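Local atomic coordinates of peptidase S15/CocE/NonD (Thaumarchaeota archaeon SCGC AB-539-E09, PDB entry 4PF1), a protein that probably cleaves residues from the N-terminal end of peptides as a serine aminopeptidase of the alpha/beta-hydrolase fold. Residues N91-A96 and N354-F359; A97-V102 and Y363-P368; G239-M244 and L583-P588; G339-E344 and W456-Q461; T590-I595 and P600-K605. All coordinates share one frame; numbering follows the deposited sequence.

Contact 1 of 5, residues N91-A96 and N354-F359; sequences NDTTSA and NVMQPF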
# COMPACT_ATOMS: atom_id res chain seq x y z
N ASN A 91 20.40 -1.86 -20.93
CA ASN A 91 21.42 -2.80 -21.41
C ASN A 91 21.10 -4.28 -21.09
O ASN A 91 21.99 -5.12 -21.21
CB ASN A 91 22.79 -2.44 -20.82
CG ASN A 91 23.35 -1.14 -21.33
OD1 ASN A 91 23.15 -0.08 -20.72
ND2 ASN A 91 24.08 -1.20 -22.43
N ASP A 92 19.83 -4.61 -20.71
CA ASP A 92 19.47 -6.00 -20.36
C ASP A 92 19.72 -6.98 -21.52
O ASP A 92 20.36 -8.01 -21.30
CB ASP A 92 18.02 -6.11 -19.84
CG ASP A 92 16.90 -5.50 -20.69
OD1 ASP A 92 17.19 -5.04 -21.82
OD2 ASP A 92 15.76 -5.43 -20.20
N THR A 93 19.27 -6.64 -22.74
CA THR A 93 19.45 -7.52 -23.90
C THR A 93 20.92 -7.60 -24.34
O THR A 93 21.36 -8.68 -24.75
CB THR A 93 18.52 -7.12 -25.05
OG1 THR A 93 18.92 -5.85 -25.57
CG2 THR A 93 17.07 -7.09 -24.65
N THR A 94 21.69 -6.49 -24.23
CA THR A 94 23.12 -6.47 -24.62
C THR A 94 23.96 -7.26 -23.62
O THR A 94 24.95 -7.89 -24.02
CB THR A 94 23.65 -5.04 -24.78
OG1 THR A 94 23.50 -4.33 -23.55
CG2 THR A 94 22.98 -4.28 -25.92
N SER A 95 23.59 -7.22 -22.32
CA SER A 95 24.27 -7.97 -21.26
C SER A 95 24.01 -9.47 -21.42
O SER A 95 24.94 -10.27 -21.28
CB SER A 95 23.82 -7.50 -19.89
OG SER A 95 24.41 -8.28 -18.86
N ALA A 96 22.75 -9.85 -21.75
CA ALA A 96 22.35 -11.25 -21.96
C ALA A 96 23.04 -11.83 -23.21
O ALA A 96 23.39 -13.01 -23.22
CB ALA A 96 20.84 -11.36 -22.10
N ASN A 354 12.80 -8.00 -28.96
CA ASN A 354 12.32 -8.39 -30.29
C ASN A 354 12.68 -7.43 -31.43
O ASN A 354 12.59 -7.84 -32.58
CB ASN A 354 10.81 -8.60 -30.26
CG ASN A 354 10.39 -9.77 -29.42
OD1 ASN A 354 10.44 -10.92 -29.85
ND2 ASN A 354 10.01 -9.50 -28.18
N VAL A 355 13.03 -6.16 -31.13
CA VAL A 355 13.33 -5.18 -32.18
C VAL A 355 14.77 -4.64 -32.04
O VAL A 355 15.53 -4.72 -33.00
CB VAL A 355 12.29 -4.02 -32.22
CG1 VAL A 355 12.58 -3.05 -33.36
CG2 VAL A 355 10.86 -4.55 -32.31
N MET A 356 15.13 -4.07 -30.86
CA MET A 356 16.44 -3.46 -30.63
C MET A 356 17.60 -4.47 -30.69
O MET A 356 18.59 -4.20 -31.38
CB MET A 356 16.48 -2.68 -29.31
CG MET A 356 17.71 -1.76 -29.19
SD MET A 356 18.01 -1.12 -27.53
CE MET A 356 18.43 -2.61 -26.66
N GLN A 357 17.50 -5.60 -29.97
CA GLN A 357 18.58 -6.60 -29.97
C GLN A 357 18.78 -7.22 -31.39
O GLN A 357 19.93 -7.21 -31.84
CB GLN A 357 18.37 -7.68 -28.90
CG GLN A 357 19.65 -8.47 -28.55
CD GLN A 357 20.84 -7.61 -28.17
OE1 GLN A 357 20.74 -6.61 -27.44
NE2 GLN A 357 22.02 -7.99 -28.64
N PRO A 358 17.73 -7.64 -32.15
CA PRO A 358 17.98 -8.16 -33.51
C PRO A 358 18.56 -7.09 -34.45
O PRO A 358 19.36 -7.42 -35.32
CB PRO A 358 16.60 -8.64 -33.98
CG PRO A 358 15.83 -8.85 -32.72
CD PRO A 358 16.30 -7.75 -31.81
N PHE A 359 18.18 -5.80 -34.24
CA PHE A 359 18.73 -4.66 -35.00
C PHE A 359 20.25 -4.59 -34.77
O PHE A 359 21.01 -4.58 -35.74
CB PHE A 359 18.04 -3.34 -34.56
CG PHE A 359 18.68 -2.06 -35.06
CD1 PHE A 359 18.42 -1.58 -36.34
CD2 PHE A 359 19.51 -1.31 -34.23
CE1 PHE A 359 18.99 -0.39 -36.79
CE2 PHE A 359 20.08 -0.11 -34.68
CZ PHE A 359 19.82 0.34 -35.96
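Thr-93 and Gln-357 carry the contact through its one hydrogen bond across the segments: Thr-93 OG1 donates to Gln-357 OE1 at 2.7 Å. The hydroxyl approaches OE1 at a C=O...donor angle of 133° and tilted from the carbonyl plane. Gln-357 reaches it because its chain, extended from the backbone N at chi1, folds at chi2 (53°) and brings the amide alongside Thr-93. The other end of that amide, NE2, bonds to Asp-361, so both of its polar atoms are used and its rotation is defined. Thr-94 N is also near OE1, but the angle is too poor for a bond.

Two van der Waals contacts lie beside this bond. Met-356 CE sits 3.5 Å from Thr-93 OG1, and Thr-94, its side chain set roughly perpendicular to that of Gln-357, brings CG2 to 3.6 Å from Gln-357 OE1.

Within the first helical turn, Thr-94 OG1 donates to Asn-91 O at 2.9 Å, a carbonyl that also accepts from Ser-95 N.

The two short axes approach to 9.9 Å and cross at -46°. Met-356 continues onto Val-182 and Phe-184 of strand 178-184, and Thr-94 onto Ile-101, which makes this the helix-on-sheet layering of an alpha/beta hydrolase.

Contact 2 of 5, residues A97-V102 and Y363-P368; sequences ARYIIV and YLKDAP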
# COMPACT_ATOMS: atom_id res chain seq x y z
N ALA A 97 23.28 -10.98 -24.24
CA ALA A 97 23.97 -11.35 -25.48
C ALA A 97 25.50 -11.37 -25.28
O ALA A 97 26.24 -11.74 -26.19
CB ALA A 97 23.60 -10.37 -26.59
N ARG A 98 25.96 -10.96 -24.07
CA ARG A 98 27.36 -10.92 -23.65
C ARG A 98 28.20 -9.91 -24.47
O ARG A 98 29.36 -10.18 -24.81
CB ARG A 98 28.00 -12.32 -23.63
CG ARG A 98 27.26 -13.29 -22.71
CD ARG A 98 27.82 -14.70 -22.77
NE ARG A 98 29.08 -14.82 -22.05
CZ ARG A 98 30.19 -15.33 -22.58
NH1 ARG A 98 31.31 -15.40 -21.86
NH2 ARG A 98 30.20 -15.79 -23.82
N TYR A 99 27.62 -8.72 -24.73
CA TYR A 99 28.31 -7.59 -25.37
C TYR A 99 29.26 -6.98 -24.36
O TYR A 99 29.07 -7.14 -23.15
CB TYR A 99 27.29 -6.50 -25.78
CG TYR A 99 26.57 -6.67 -27.11
CD1 TYR A 99 26.25 -7.94 -27.59
CD2 TYR A 99 26.11 -5.57 -27.82
CE1 TYR A 99 25.55 -8.10 -28.79
CE2 TYR A 99 25.40 -5.72 -29.00
CZ TYR A 99 25.12 -6.98 -29.49
OH TYR A 99 24.45 -7.13 -30.67
N ILE A 100 30.23 -6.19 -24.83
CA ILE A 100 31.06 -5.40 -23.93
C ILE A 100 30.28 -4.11 -23.70
O ILE A 100 29.86 -3.46 -24.66
CB ILE A 100 32.50 -5.18 -24.49
CG1 ILE A 100 33.34 -6.47 -24.38
CG2 ILE A 100 33.20 -4.01 -23.78
CD1 ILE A 100 34.43 -6.63 -25.45
N ILE A 101 29.98 -3.78 -22.43
CA ILE A 101 29.21 -2.59 -22.10
C ILE A 101 30.15 -1.50 -21.58
O ILE A 101 30.88 -1.73 -20.61
CB ILE A 101 28.05 -2.91 -21.12
CG1 ILE A 101 27.12 -4.00 -21.71
CG2 ILE A 101 27.25 -1.63 -20.78
CD1 ILE A 101 26.51 -4.91 -20.71
N VAL A 102 30.16 -0.34 -22.26
CA VAL A 102 31.06 0.76 -21.92
C VAL A 102 30.28 2.04 -21.59
O VAL A 102 29.45 2.48 -22.38
CB VAL A 102 32.09 1.02 -23.06
CG1 VAL A 102 33.00 2.20 -22.74
CG2 VAL A 102 32.92 -0.23 -23.36
N TYR A 363 23.86 -5.76 -37.40
CA TYR A 363 24.95 -4.86 -37.78
C TYR A 363 26.25 -5.11 -37.02
O TYR A 363 27.32 -4.69 -37.48
CB TYR A 363 24.53 -3.39 -37.62
CG TYR A 363 23.45 -2.94 -38.57
CD1 TYR A 363 23.70 -2.80 -39.93
CD2 TYR A 363 22.18 -2.61 -38.11
CE1 TYR A 363 22.70 -2.39 -40.82
CE2 TYR A 363 21.17 -2.19 -38.98
CZ TYR A 363 21.44 -2.07 -40.33
OH TYR A 363 20.46 -1.65 -41.20
N LEU A 364 26.19 -5.78 -35.85
CA LEU A 364 27.39 -6.00 -35.03
C LEU A 364 27.89 -7.45 -35.02
O LEU A 364 29.04 -7.68 -34.64
CB LEU A 364 27.13 -5.54 -33.59
CG LEU A 364 26.77 -4.07 -33.38
CD1 LEU A 364 26.09 -3.87 -32.04
CD2 LEU A 364 27.98 -3.16 -33.49
N LYS A 365 27.04 -8.43 -35.41
CA LYS A 365 27.44 -9.84 -35.39
C LYS A 365 27.08 -10.57 -36.70
O LYS A 365 27.26 -11.79 -36.77
CB LYS A 365 26.79 -10.56 -34.19
CG LYS A 365 27.54 -10.36 -32.87
CD LYS A 365 27.24 -11.47 -31.87
CE LYS A 365 26.17 -11.08 -30.88
NZ LYS A 365 26.04 -12.08 -29.79
N ASP A 366 26.61 -9.83 -37.73
CA ASP A 366 26.21 -10.36 -39.05
C ASP A 366 25.05 -11.39 -38.93
O ASP A 366 24.91 -12.28 -39.77
CB ASP A 366 27.41 -10.95 -39.82
CG ASP A 366 28.48 -9.92 -40.20
OD1 ASP A 366 28.12 -8.75 -40.45
OD2 ASP A 366 29.66 -10.31 -40.27
N ALA A 367 24.19 -11.21 -37.91
CA ALA A 367 23.01 -12.04 -37.66
C ALA A 367 21.92 -11.76 -38.72
O ALA A 367 21.96 -10.69 -39.34
CB ALA A 367 22.47 -11.75 -36.26
N PRO A 368 20.95 -12.69 -38.97
CA PRO A 368 19.93 -12.43 -40.00
C PRO A 368 19.19 -11.12 -39.79
O PRO A 368 18.82 -10.79 -38.66
CB PRO A 368 18.99 -13.63 -39.87
CG PRO A 368 19.82 -14.70 -39.29
CD PRO A 368 20.76 -14.02 -38.35
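Tyr-99 is met by two consecutive side chains near the C-terminal end of helix 347-365, and the contact is mainly apolar. Leu-364 CD1 lies 3.6 Å from Tyr-99 CE2, the leucine side chain standing about perpendicular to that of the tyrosine, while Lys-365 CE comes 3.7 Å from Tyr-99 CE1 on the other ortho-to-hydroxyl carbon. Both approach the ring obliquely. In the lysine, a bend at chi3 (-97°) brings CE against CE1.

No hydrogen bond spans the two segments. Lys-365 NZ stands 3.6 Å from Ala-97 O, too long for one. The phenol oxygen instead bonds to Asp-361, one turn earlier in the helix.

In the backbone, Arg-98 has positive phi (65°) and closes helix 92-96 with a Schellman motif, after which the chain passes through Tyr-99 into strand 100-105.

The chemistry is thus divided: the ring takes hydrocarbon from Leu-364 and Lys-365, its hydroxyl finds a carboxylate, and the ammonium of the exposed lysine can sit near Ala-97 O with, at most, an electrostatic attraction.

Contact 3 of 5, residues G239-M244 and L583-P588; sequences GNAGAM and LYDRNP
Gly-239 and Arg-586 meet just ahead of a capped helix N-terminus, where the helical insertion between strands 178-184 and 287-292 of the hydrolase fold faces a loop of the C-terminal domain. Asn-240 is the N-cap of helix 241-247: its OD1 accepts from Ala-243 N at 2.9 Å, the donor lying nearly along the C=O axis (171°).

Across the interface, Arg-586 NH2 donates to Gly-239 O at 2.6 Å with an N-H...O angle of 169°. The carbonyl receives it on a lone pair, within its own plane, and the oxygen lies 3° out of the guanidinium plane, so the bond is edge-on for both flat groups. Gly-239, with positive phi, is the first residue to leave helical angles after helix 231-238. Arg-586 NH1 bonds to Pro-432 O, and Tyr-603 adds a cation-pi contact, so several groups fix the guanidinium.

Water 1 reinforces the pair: it donates to Gly-239 O at 2.9 Å and accepts from Arg-586 N and NE, each at 3.0 Å.

Asp-585, whose OD1 forms a salt bridge with Arg-534, uses its other oxygen for a second bridge: water 2 accepts from Ala-241 N at 3.0 Å and donates to Asp-585 OD2 at 2.6 Å.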
# COMPACT_ATOMS: atom_id res chain seq x y z
N GLY A 239 8.18 35.05 -7.71
CA GLY A 239 7.60 35.93 -8.72
C GLY A 239 8.00 35.56 -10.13
O GLY A 239 7.13 35.33 -10.98
N ASN A 240 9.30 35.53 -10.41
CA ASN A 240 9.83 35.18 -11.72
C ASN A 240 11.00 34.20 -11.58
O ASN A 240 11.53 34.03 -10.48
CB ASN A 240 10.23 36.44 -12.51
CG ASN A 240 11.20 37.37 -11.82
OD1 ASN A 240 12.19 36.95 -11.22
ND2 ASN A 240 10.99 38.67 -11.97
N ALA A 241 11.38 33.53 -12.69
CA ALA A 241 12.45 32.54 -12.73
C ALA A 241 13.83 33.13 -12.35
O ALA A 241 14.66 32.42 -11.76
CB ALA A 241 12.53 31.91 -14.11
N GLY A 242 14.04 34.41 -12.67
CA GLY A 242 15.27 35.13 -12.35
C GLY A 242 15.52 35.27 -10.86
O GLY A 242 16.64 35.06 -10.40
N ALA A 243 14.46 35.63 -10.10
CA ALA A 243 14.56 35.78 -8.64
C ALA A 243 14.75 34.43 -7.95
O ALA A 243 15.33 34.38 -6.87
CB ALA A 243 13.33 36.48 -8.09
N MET A 244 14.27 33.33 -8.58
CA MET A 244 14.45 31.99 -8.04
C MET A 244 15.92 31.57 -8.21
O MET A 244 16.51 31.00 -7.29
CB MET A 244 13.50 30.98 -8.70
CG MET A 244 13.44 29.64 -7.98
SD MET A 244 12.55 29.71 -6.40
CE MET A 244 12.69 28.03 -5.89
N LEU A 583 5.70 24.29 -13.15
CA LEU A 583 6.55 23.74 -14.22
C LEU A 583 6.94 24.85 -15.20
O LEU A 583 8.13 25.04 -15.45
CB LEU A 583 5.83 22.58 -14.96
CG LEU A 583 6.58 21.91 -16.14
CD1 LEU A 583 8.01 21.48 -15.76
CD2 LEU A 583 5.81 20.71 -16.65
N TYR A 584 5.96 25.63 -15.66
CA TYR A 584 6.21 26.78 -16.53
C TYR A 584 6.07 28.06 -15.73
O TYR A 584 5.17 28.17 -14.89
CB TYR A 584 5.24 26.79 -17.72
CG TYR A 584 5.46 25.64 -18.67
CD1 TYR A 584 4.76 24.44 -18.52
CD2 TYR A 584 6.39 25.72 -19.70
CE1 TYR A 584 4.98 23.37 -19.37
CE2 TYR A 584 6.61 24.66 -20.57
CZ TYR A 584 5.91 23.48 -20.39
OH TYR A 584 6.13 22.42 -21.24
N ASP A 585 6.96 29.05 -15.97
CA ASP A 585 6.84 30.34 -15.28
C ASP A 585 5.61 31.08 -15.83
O ASP A 585 5.17 30.81 -16.95
CB ASP A 585 8.13 31.18 -15.41
CG ASP A 585 8.53 31.62 -16.81
OD1 ASP A 585 8.00 31.04 -17.79
OD2 ASP A 585 9.40 32.50 -16.93
N ARG A 586 5.02 31.96 -15.01
CA ARG A 586 3.81 32.69 -15.40
C ARG A 586 4.09 33.72 -16.46
O ARG A 586 5.09 34.45 -16.37
CB ARG A 586 3.18 33.40 -14.20
CG ARG A 586 2.78 32.51 -13.05
CD ARG A 586 2.51 33.32 -11.80
NE ARG A 586 3.66 34.16 -11.41
CZ ARG A 586 3.55 35.37 -10.87
NH1 ARG A 586 2.36 35.90 -10.64
NH2 ARG A 586 4.64 36.05 -10.55
N ASN A 587 3.16 33.85 -17.41
CA ASN A 587 3.22 34.95 -18.35
C ASN A 587 2.64 36.17 -17.63
O ASN A 587 1.58 36.06 -17.01
CB ASN A 587 2.43 34.62 -19.63
CG ASN A 587 2.69 35.59 -20.76
OD1 ASN A 587 2.39 36.79 -20.67
ND2 ASN A 587 3.25 35.09 -21.84
N PRO A 588 3.36 37.33 -17.61
CA PRO A 588 2.83 38.50 -16.88
C PRO A 588 1.49 39.01 -17.42
O PRO A 588 0.73 39.64 -16.69
CB PRO A 588 3.94 39.55 -17.06
CG PRO A 588 5.15 38.78 -17.46
CD PRO A 588 4.65 37.62 -18.25
O HOH W 1 6.25 32.96 -12.41
O HOH W 2 9.76 34.33 -15.07

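Contact 4 of 5, residues G339-E344 and W456-Q461; sequences GPLQFE and WLVDDQ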
# COMPACT_ATOMS: atom_id res chain seq x y z
N GLY A 339 0.57 5.02 -14.78
CA GLY A 339 -0.50 5.56 -13.96
C GLY A 339 -1.67 4.60 -13.94
O GLY A 339 -1.47 3.40 -13.70
N PRO A 340 -2.89 5.04 -14.33
CA PRO A 340 -4.03 4.11 -14.36
C PRO A 340 -4.11 3.29 -15.66
O PRO A 340 -4.88 2.33 -15.72
CB PRO A 340 -5.25 5.03 -14.21
CG PRO A 340 -4.72 6.45 -14.21
CD PRO A 340 -3.31 6.41 -14.69
N LEU A 341 -3.33 3.68 -16.70
CA LEU A 341 -3.34 3.00 -18.00
C LEU A 341 -2.57 1.70 -17.96
O LEU A 341 -1.44 1.68 -17.50
CB LEU A 341 -2.78 3.91 -19.12
CG LEU A 341 -3.35 5.33 -19.25
CD1 LEU A 341 -2.75 6.03 -20.44
CD2 LEU A 341 -4.87 5.31 -19.39
N GLN A 342 -3.18 0.62 -18.48
CA GLN A 342 -2.57 -0.71 -18.52
C GLN A 342 -2.36 -1.15 -19.97
O GLN A 342 -3.30 -1.12 -20.77
CB GLN A 342 -3.40 -1.73 -17.75
CG GLN A 342 -3.38 -1.49 -16.24
CD GLN A 342 -4.35 -2.37 -15.51
OE1 GLN A 342 -5.57 -2.27 -15.67
NE2 GLN A 342 -3.82 -3.23 -14.64
N PHE A 343 -1.12 -1.51 -20.31
CA PHE A 343 -0.75 -1.91 -21.67
C PHE A 343 -0.64 -3.44 -21.77
O PHE A 343 -0.61 -4.12 -20.74
CB PHE A 343 0.56 -1.21 -22.10
CG PHE A 343 0.58 0.28 -21.81
CD1 PHE A 343 -0.44 1.11 -22.27
CD2 PHE A 343 1.61 0.85 -21.07
CE1 PHE A 343 -0.43 2.48 -21.98
CE2 PHE A 343 1.61 2.22 -20.78
CZ PHE A 343 0.60 3.03 -21.25
N GLU A 344 -0.64 -3.98 -23.00
CA GLU A 344 -0.61 -5.43 -23.20
C GLU A 344 0.81 -5.98 -23.02
O GLU A 344 1.57 -6.10 -23.99
CB GLU A 344 -1.20 -5.81 -24.57
CG GLU A 344 -2.72 -5.85 -24.57
CD GLU A 344 -3.32 -7.01 -23.81
OE1 GLU A 344 -3.35 -8.14 -24.35
OE2 GLU A 344 -3.77 -6.80 -22.66
N TRP A 456 2.70 12.13 -14.95
CA TRP A 456 1.94 13.38 -15.04
C TRP A 456 1.23 13.63 -16.38
O TRP A 456 0.13 14.19 -16.36
CB TRP A 456 2.81 14.58 -14.61
CG TRP A 456 3.28 15.53 -15.68
CD1 TRP A 456 4.55 15.63 -16.17
CD2 TRP A 456 2.57 16.67 -16.18
NE1 TRP A 456 4.65 16.72 -17.00
CE2 TRP A 456 3.45 17.37 -17.04
CE3 TRP A 456 1.25 17.15 -16.02
CZ2 TRP A 456 3.05 18.50 -17.76
CZ3 TRP A 456 0.86 18.27 -16.73
CH2 TRP A 456 1.75 18.94 -17.58
N LEU A 457 1.79 13.18 -17.52
CA LEU A 457 1.14 13.44 -18.81
C LEU A 457 -0.15 12.63 -19.04
O LEU A 457 -0.88 12.91 -20.00
CB LEU A 457 2.12 13.26 -19.99
CG LEU A 457 3.14 14.40 -20.18
CD1 LEU A 457 3.97 14.17 -21.41
CD2 LEU A 457 2.46 15.77 -20.26
N VAL A 458 -0.48 11.66 -18.14
CA VAL A 458 -1.74 10.91 -18.23
C VAL A 458 -2.65 11.26 -17.02
O VAL A 458 -3.64 10.57 -16.78
CB VAL A 458 -1.55 9.37 -18.42
CG1 VAL A 458 -0.83 9.06 -19.72
CG2 VAL A 458 -0.84 8.72 -17.23
N ASP A 459 -2.34 12.37 -16.31
CA ASP A 459 -3.11 12.85 -15.16
C ASP A 459 -4.57 13.11 -15.50
O ASP A 459 -4.89 13.53 -16.62
CB ASP A 459 -2.51 14.17 -14.62
CG ASP A 459 -1.51 14.05 -13.49
OD1 ASP A 459 -1.14 12.90 -13.13
OD2 ASP A 459 -1.10 15.09 -12.95
N ASP A 460 -5.46 12.90 -14.52
CA ASP A 460 -6.88 13.22 -14.63
C ASP A 460 -7.01 14.75 -14.67
O ASP A 460 -6.44 15.43 -13.82
CB ASP A 460 -7.67 12.60 -13.46
CG ASP A 460 -9.15 12.92 -13.42
OD1 ASP A 460 -9.75 13.12 -14.50
OD2 ASP A 460 -9.73 12.91 -12.31
N GLN A 461 -7.65 15.27 -15.71
CA GLN A 461 -7.79 16.71 -15.89
C GLN A 461 -9.14 17.23 -15.37
O GLN A 461 -9.52 18.36 -15.67
CB GLN A 461 -7.56 17.10 -17.37
CG GLN A 461 -6.13 16.83 -17.88
CD GLN A 461 -5.06 17.51 -17.04
OE1 GLN A 461 -4.93 18.74 -17.03
NE2 GLN A 461 -4.27 16.72 -16.32
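Behind the meeting of Leu-341 with Val-458 lies a flat group, the indole of Trp-456, which itself does not touch the other segment. One face carries Leu-457 CD2, 3.7 Å above the plane and offset toward the rim. Tyr-438 and Trp-580 each meet the indole edge-to-face, and Trp-453 comes to it with its plane turned by about 20°. This aromatic cluster belongs to the C-terminal domain and packs around the 3-10 segment at 456-457, after which Asp-459 N bonds back to Trp-456 O at 3.1 Å. Val-458, next in the chain after that segment, points its side chain at the other segment.

The touching surface is entirely apolar, with no hydrogen bond across it. Leu-341 CD1 packs against Val-458 CG1 at 3.7 Å, the two side chains crossing at a slant, and CD1 is also 4.1 Å from Val-458 CB. The second methyl, CG2, lies between the backbone N and carbonyl carbon of its own residue and turns to Pro-340, whose CD is 4.2 Å away.

In the fold, the contact joins the two-stranded antiparallel hairpin 337-338/341-342, which leads into helix 347-365, to a loop of the C-terminal domain. Leu-338 of the hairpin also touches Val-458, and Leu-341 continues onto Trp-511 and Gln-526. Val-458 O is bonded to Tyr-524 OH, and Tyr-524 in turn packs on Pro-340. Beyond the packed pair, Glu-344 OE2 accepts from Asp-346 N of a second subunit.

Contact 5 of 5, residues T590-I595 and P600-K605; sequences TFVPNI and PESYRK
Thr-590 and Ser-602 form the tight part of the contact, their CA atoms 5.8 Å apart. Thr-590 OG1 donates to Ser-602 O at 2.6 Å, arriving on a lone pair in the carbonyl plane at a C=O...donor angle of 121°. Val-592 CG1 closes over the same residue, 3.6 Å from Ser-602 CB. The serine hydroxyl turns back to Pro-599 O, so the methylene and carbonyl of Ser-602 do most of the touching, with OG also near Val-592 CG1.

The flanks are more open. Arg-604, exposed to solvent, still brings NE to 3.4 Å from Thr-590 CG2, which lies at the edge of the guanidinium and near its plane. At the other end Tyr-603 OH stays 4.1 Å from Ile-595 O.

Both segments belong to the long loop between strands 571-577 and 606-625 of the C-terminal domain. One short, well-directed hydroxyl bond to a main-chain carbonyl, with methyls beside it, thus joins two parts of one loop, the second opening with a short 3-10 turn, with no backbone hydrogen bond between them.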
# COMPACT_ATOMS: atom_id res chain seq x y z
N THR A 590 1.19 41.22 -19.62
CA THR A 590 1.57 42.54 -20.13
C THR A 590 2.94 42.32 -20.75
O THR A 590 3.72 41.52 -20.21
CB THR A 590 1.55 43.65 -19.05
OG1 THR A 590 2.61 43.46 -18.11
CG2 THR A 590 0.21 43.79 -18.35
N PHE A 591 3.23 42.95 -21.90
CA PHE A 591 4.50 42.73 -22.58
C PHE A 591 5.69 43.35 -21.83
O PHE A 591 5.69 44.55 -21.52
CB PHE A 591 4.47 43.25 -24.03
CG PHE A 591 5.71 42.90 -24.82
CD1 PHE A 591 5.87 41.63 -25.36
CD2 PHE A 591 6.72 43.84 -25.01
CE1 PHE A 591 7.02 41.30 -26.09
CE2 PHE A 591 7.87 43.51 -25.73
CZ PHE A 591 8.02 42.24 -26.27
N VAL A 592 6.71 42.52 -21.55
CA VAL A 592 7.98 42.90 -20.92
C VAL A 592 9.14 42.43 -21.84
O VAL A 592 8.94 41.47 -22.59
CB VAL A 592 8.14 42.35 -19.46
CG1 VAL A 592 7.10 42.96 -18.53
CG2 VAL A 592 8.09 40.82 -19.41
N PRO A 593 10.33 43.08 -21.83
CA PRO A 593 11.42 42.63 -22.72
C PRO A 593 11.87 41.19 -22.43
O PRO A 593 12.14 40.43 -23.36
CB PRO A 593 12.54 43.64 -22.46
CG PRO A 593 11.87 44.82 -21.86
CD PRO A 593 10.75 44.26 -21.05
N ASN A 594 11.91 40.81 -21.13
CA ASN A 594 12.34 39.48 -20.70
C ASN A 594 11.48 39.00 -19.52
O ASN A 594 11.51 39.62 -18.45
CB ASN A 594 13.83 39.50 -20.33
CG ASN A 594 14.51 38.15 -20.36
OD1 ASN A 594 13.88 37.09 -20.30
ND2 ASN A 594 15.83 38.15 -20.45
N ILE A 595 10.73 37.90 -19.71
CA ILE A 595 9.84 37.35 -18.67
C ILE A 595 10.66 36.76 -17.49
O ILE A 595 10.15 36.72 -16.36
CB ILE A 595 8.80 36.35 -19.28
CG1 ILE A 595 7.85 37.10 -20.25
CG2 ILE A 595 8.01 35.60 -18.18
CD1 ILE A 595 6.98 36.21 -21.13
N PRO A 600 7.05 42.78 -10.50
CA PRO A 600 5.73 42.37 -9.98
C PRO A 600 4.54 43.17 -10.54
O PRO A 600 3.46 42.60 -10.69
CB PRO A 600 5.87 42.58 -8.46
CG PRO A 600 7.06 43.47 -8.29
CD PRO A 600 7.98 43.12 -9.41
N GLU A 601 4.75 44.46 -10.88
CA GLU A 601 3.69 45.34 -11.41
C GLU A 601 3.19 44.89 -12.80
O GLU A 601 2.08 45.25 -13.19
CB GLU A 601 4.16 46.82 -11.50
CG GLU A 601 5.09 47.27 -10.40
CD GLU A 601 6.56 47.12 -10.73
OE1 GLU A 601 7.06 47.88 -11.59
OE2 GLU A 601 7.22 46.25 -10.12
N SER A 602 4.02 44.11 -13.53
CA SER A 602 3.69 43.64 -14.88
C SER A 602 2.67 42.47 -14.87
O SER A 602 2.07 42.20 -15.91
CB SER A 602 4.96 43.22 -15.61
OG SER A 602 5.52 42.03 -15.08
N TYR A 603 2.49 41.78 -13.72
CA TYR A 603 1.58 40.64 -13.60
C TYR A 603 0.15 41.12 -13.35
O TYR A 603 -0.21 41.47 -12.22
CB TYR A 603 2.07 39.67 -12.50
CG TYR A 603 3.40 39.02 -12.82
CD1 TYR A 603 4.61 39.67 -12.54
CD2 TYR A 603 3.46 37.75 -13.40
CE1 TYR A 603 5.83 39.09 -12.86
CE2 TYR A 603 4.69 37.16 -13.72
CZ TYR A 603 5.87 37.84 -13.45
OH TYR A 603 7.08 37.26 -13.75
N ARG A 604 -0.67 41.16 -14.42
CA ARG A 604 -2.05 41.65 -14.33
C ARG A 604 -3.07 40.67 -14.90
O ARG A 604 -2.76 39.94 -15.85
CB ARG A 604 -2.21 43.00 -15.06
CG ARG A 604 -1.22 44.10 -14.66
CD ARG A 604 -1.67 45.49 -15.11
NE ARG A 604 -2.12 45.52 -16.51
CZ ARG A 604 -3.38 45.72 -16.88
NH1 ARG A 604 -4.33 45.93 -15.98
NH2 ARG A 604 -3.70 45.72 -18.17
N LYS A 605 -4.31 40.72 -14.36
CA LYS A 605 -5.45 39.92 -14.83
C LYS A 605 -5.78 40.28 -16.26
O LYS A 605 -5.64 41.44 -16.66
CB LYS A 605 -6.69 40.17 -13.95
CG LYS A 605 -6.60 39.61 -12.54
CD LYS A 605 -7.89 39.86 -11.79
CE LYS A 605 -7.75 39.62 -10.31
NZ LYS A 605 -9.05 39.76 -9.60

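How the contacts relate
Contacts 1 and 2 are neighbours, centres about 9 Å apart: both use helix 347-365, and Thr-94 O probably bonds to Tyr-99 N at 2.9 Å. At the far side of the chain's centre, contacts 3 and 5 form a second pair with centres about 11 Å apart, linked by a probable bond from Arg-604 N to Pro-588 O at 3.1 Å. Contact 1 lies about 43 Å from contact 3, centre to centre. Contact 4 stands between the pairs, its centre about 27 Å from that of contact 1 and about 28 Å from that of contact 3, touching the latter where Leu-583 CD2 meets Trp-456 CZ2 at 3.7 Å. None includes a member of the probable Ser-161, His-328, Asp-295 triad; contacts 3 and 4 tie the C-terminal domain to the rest.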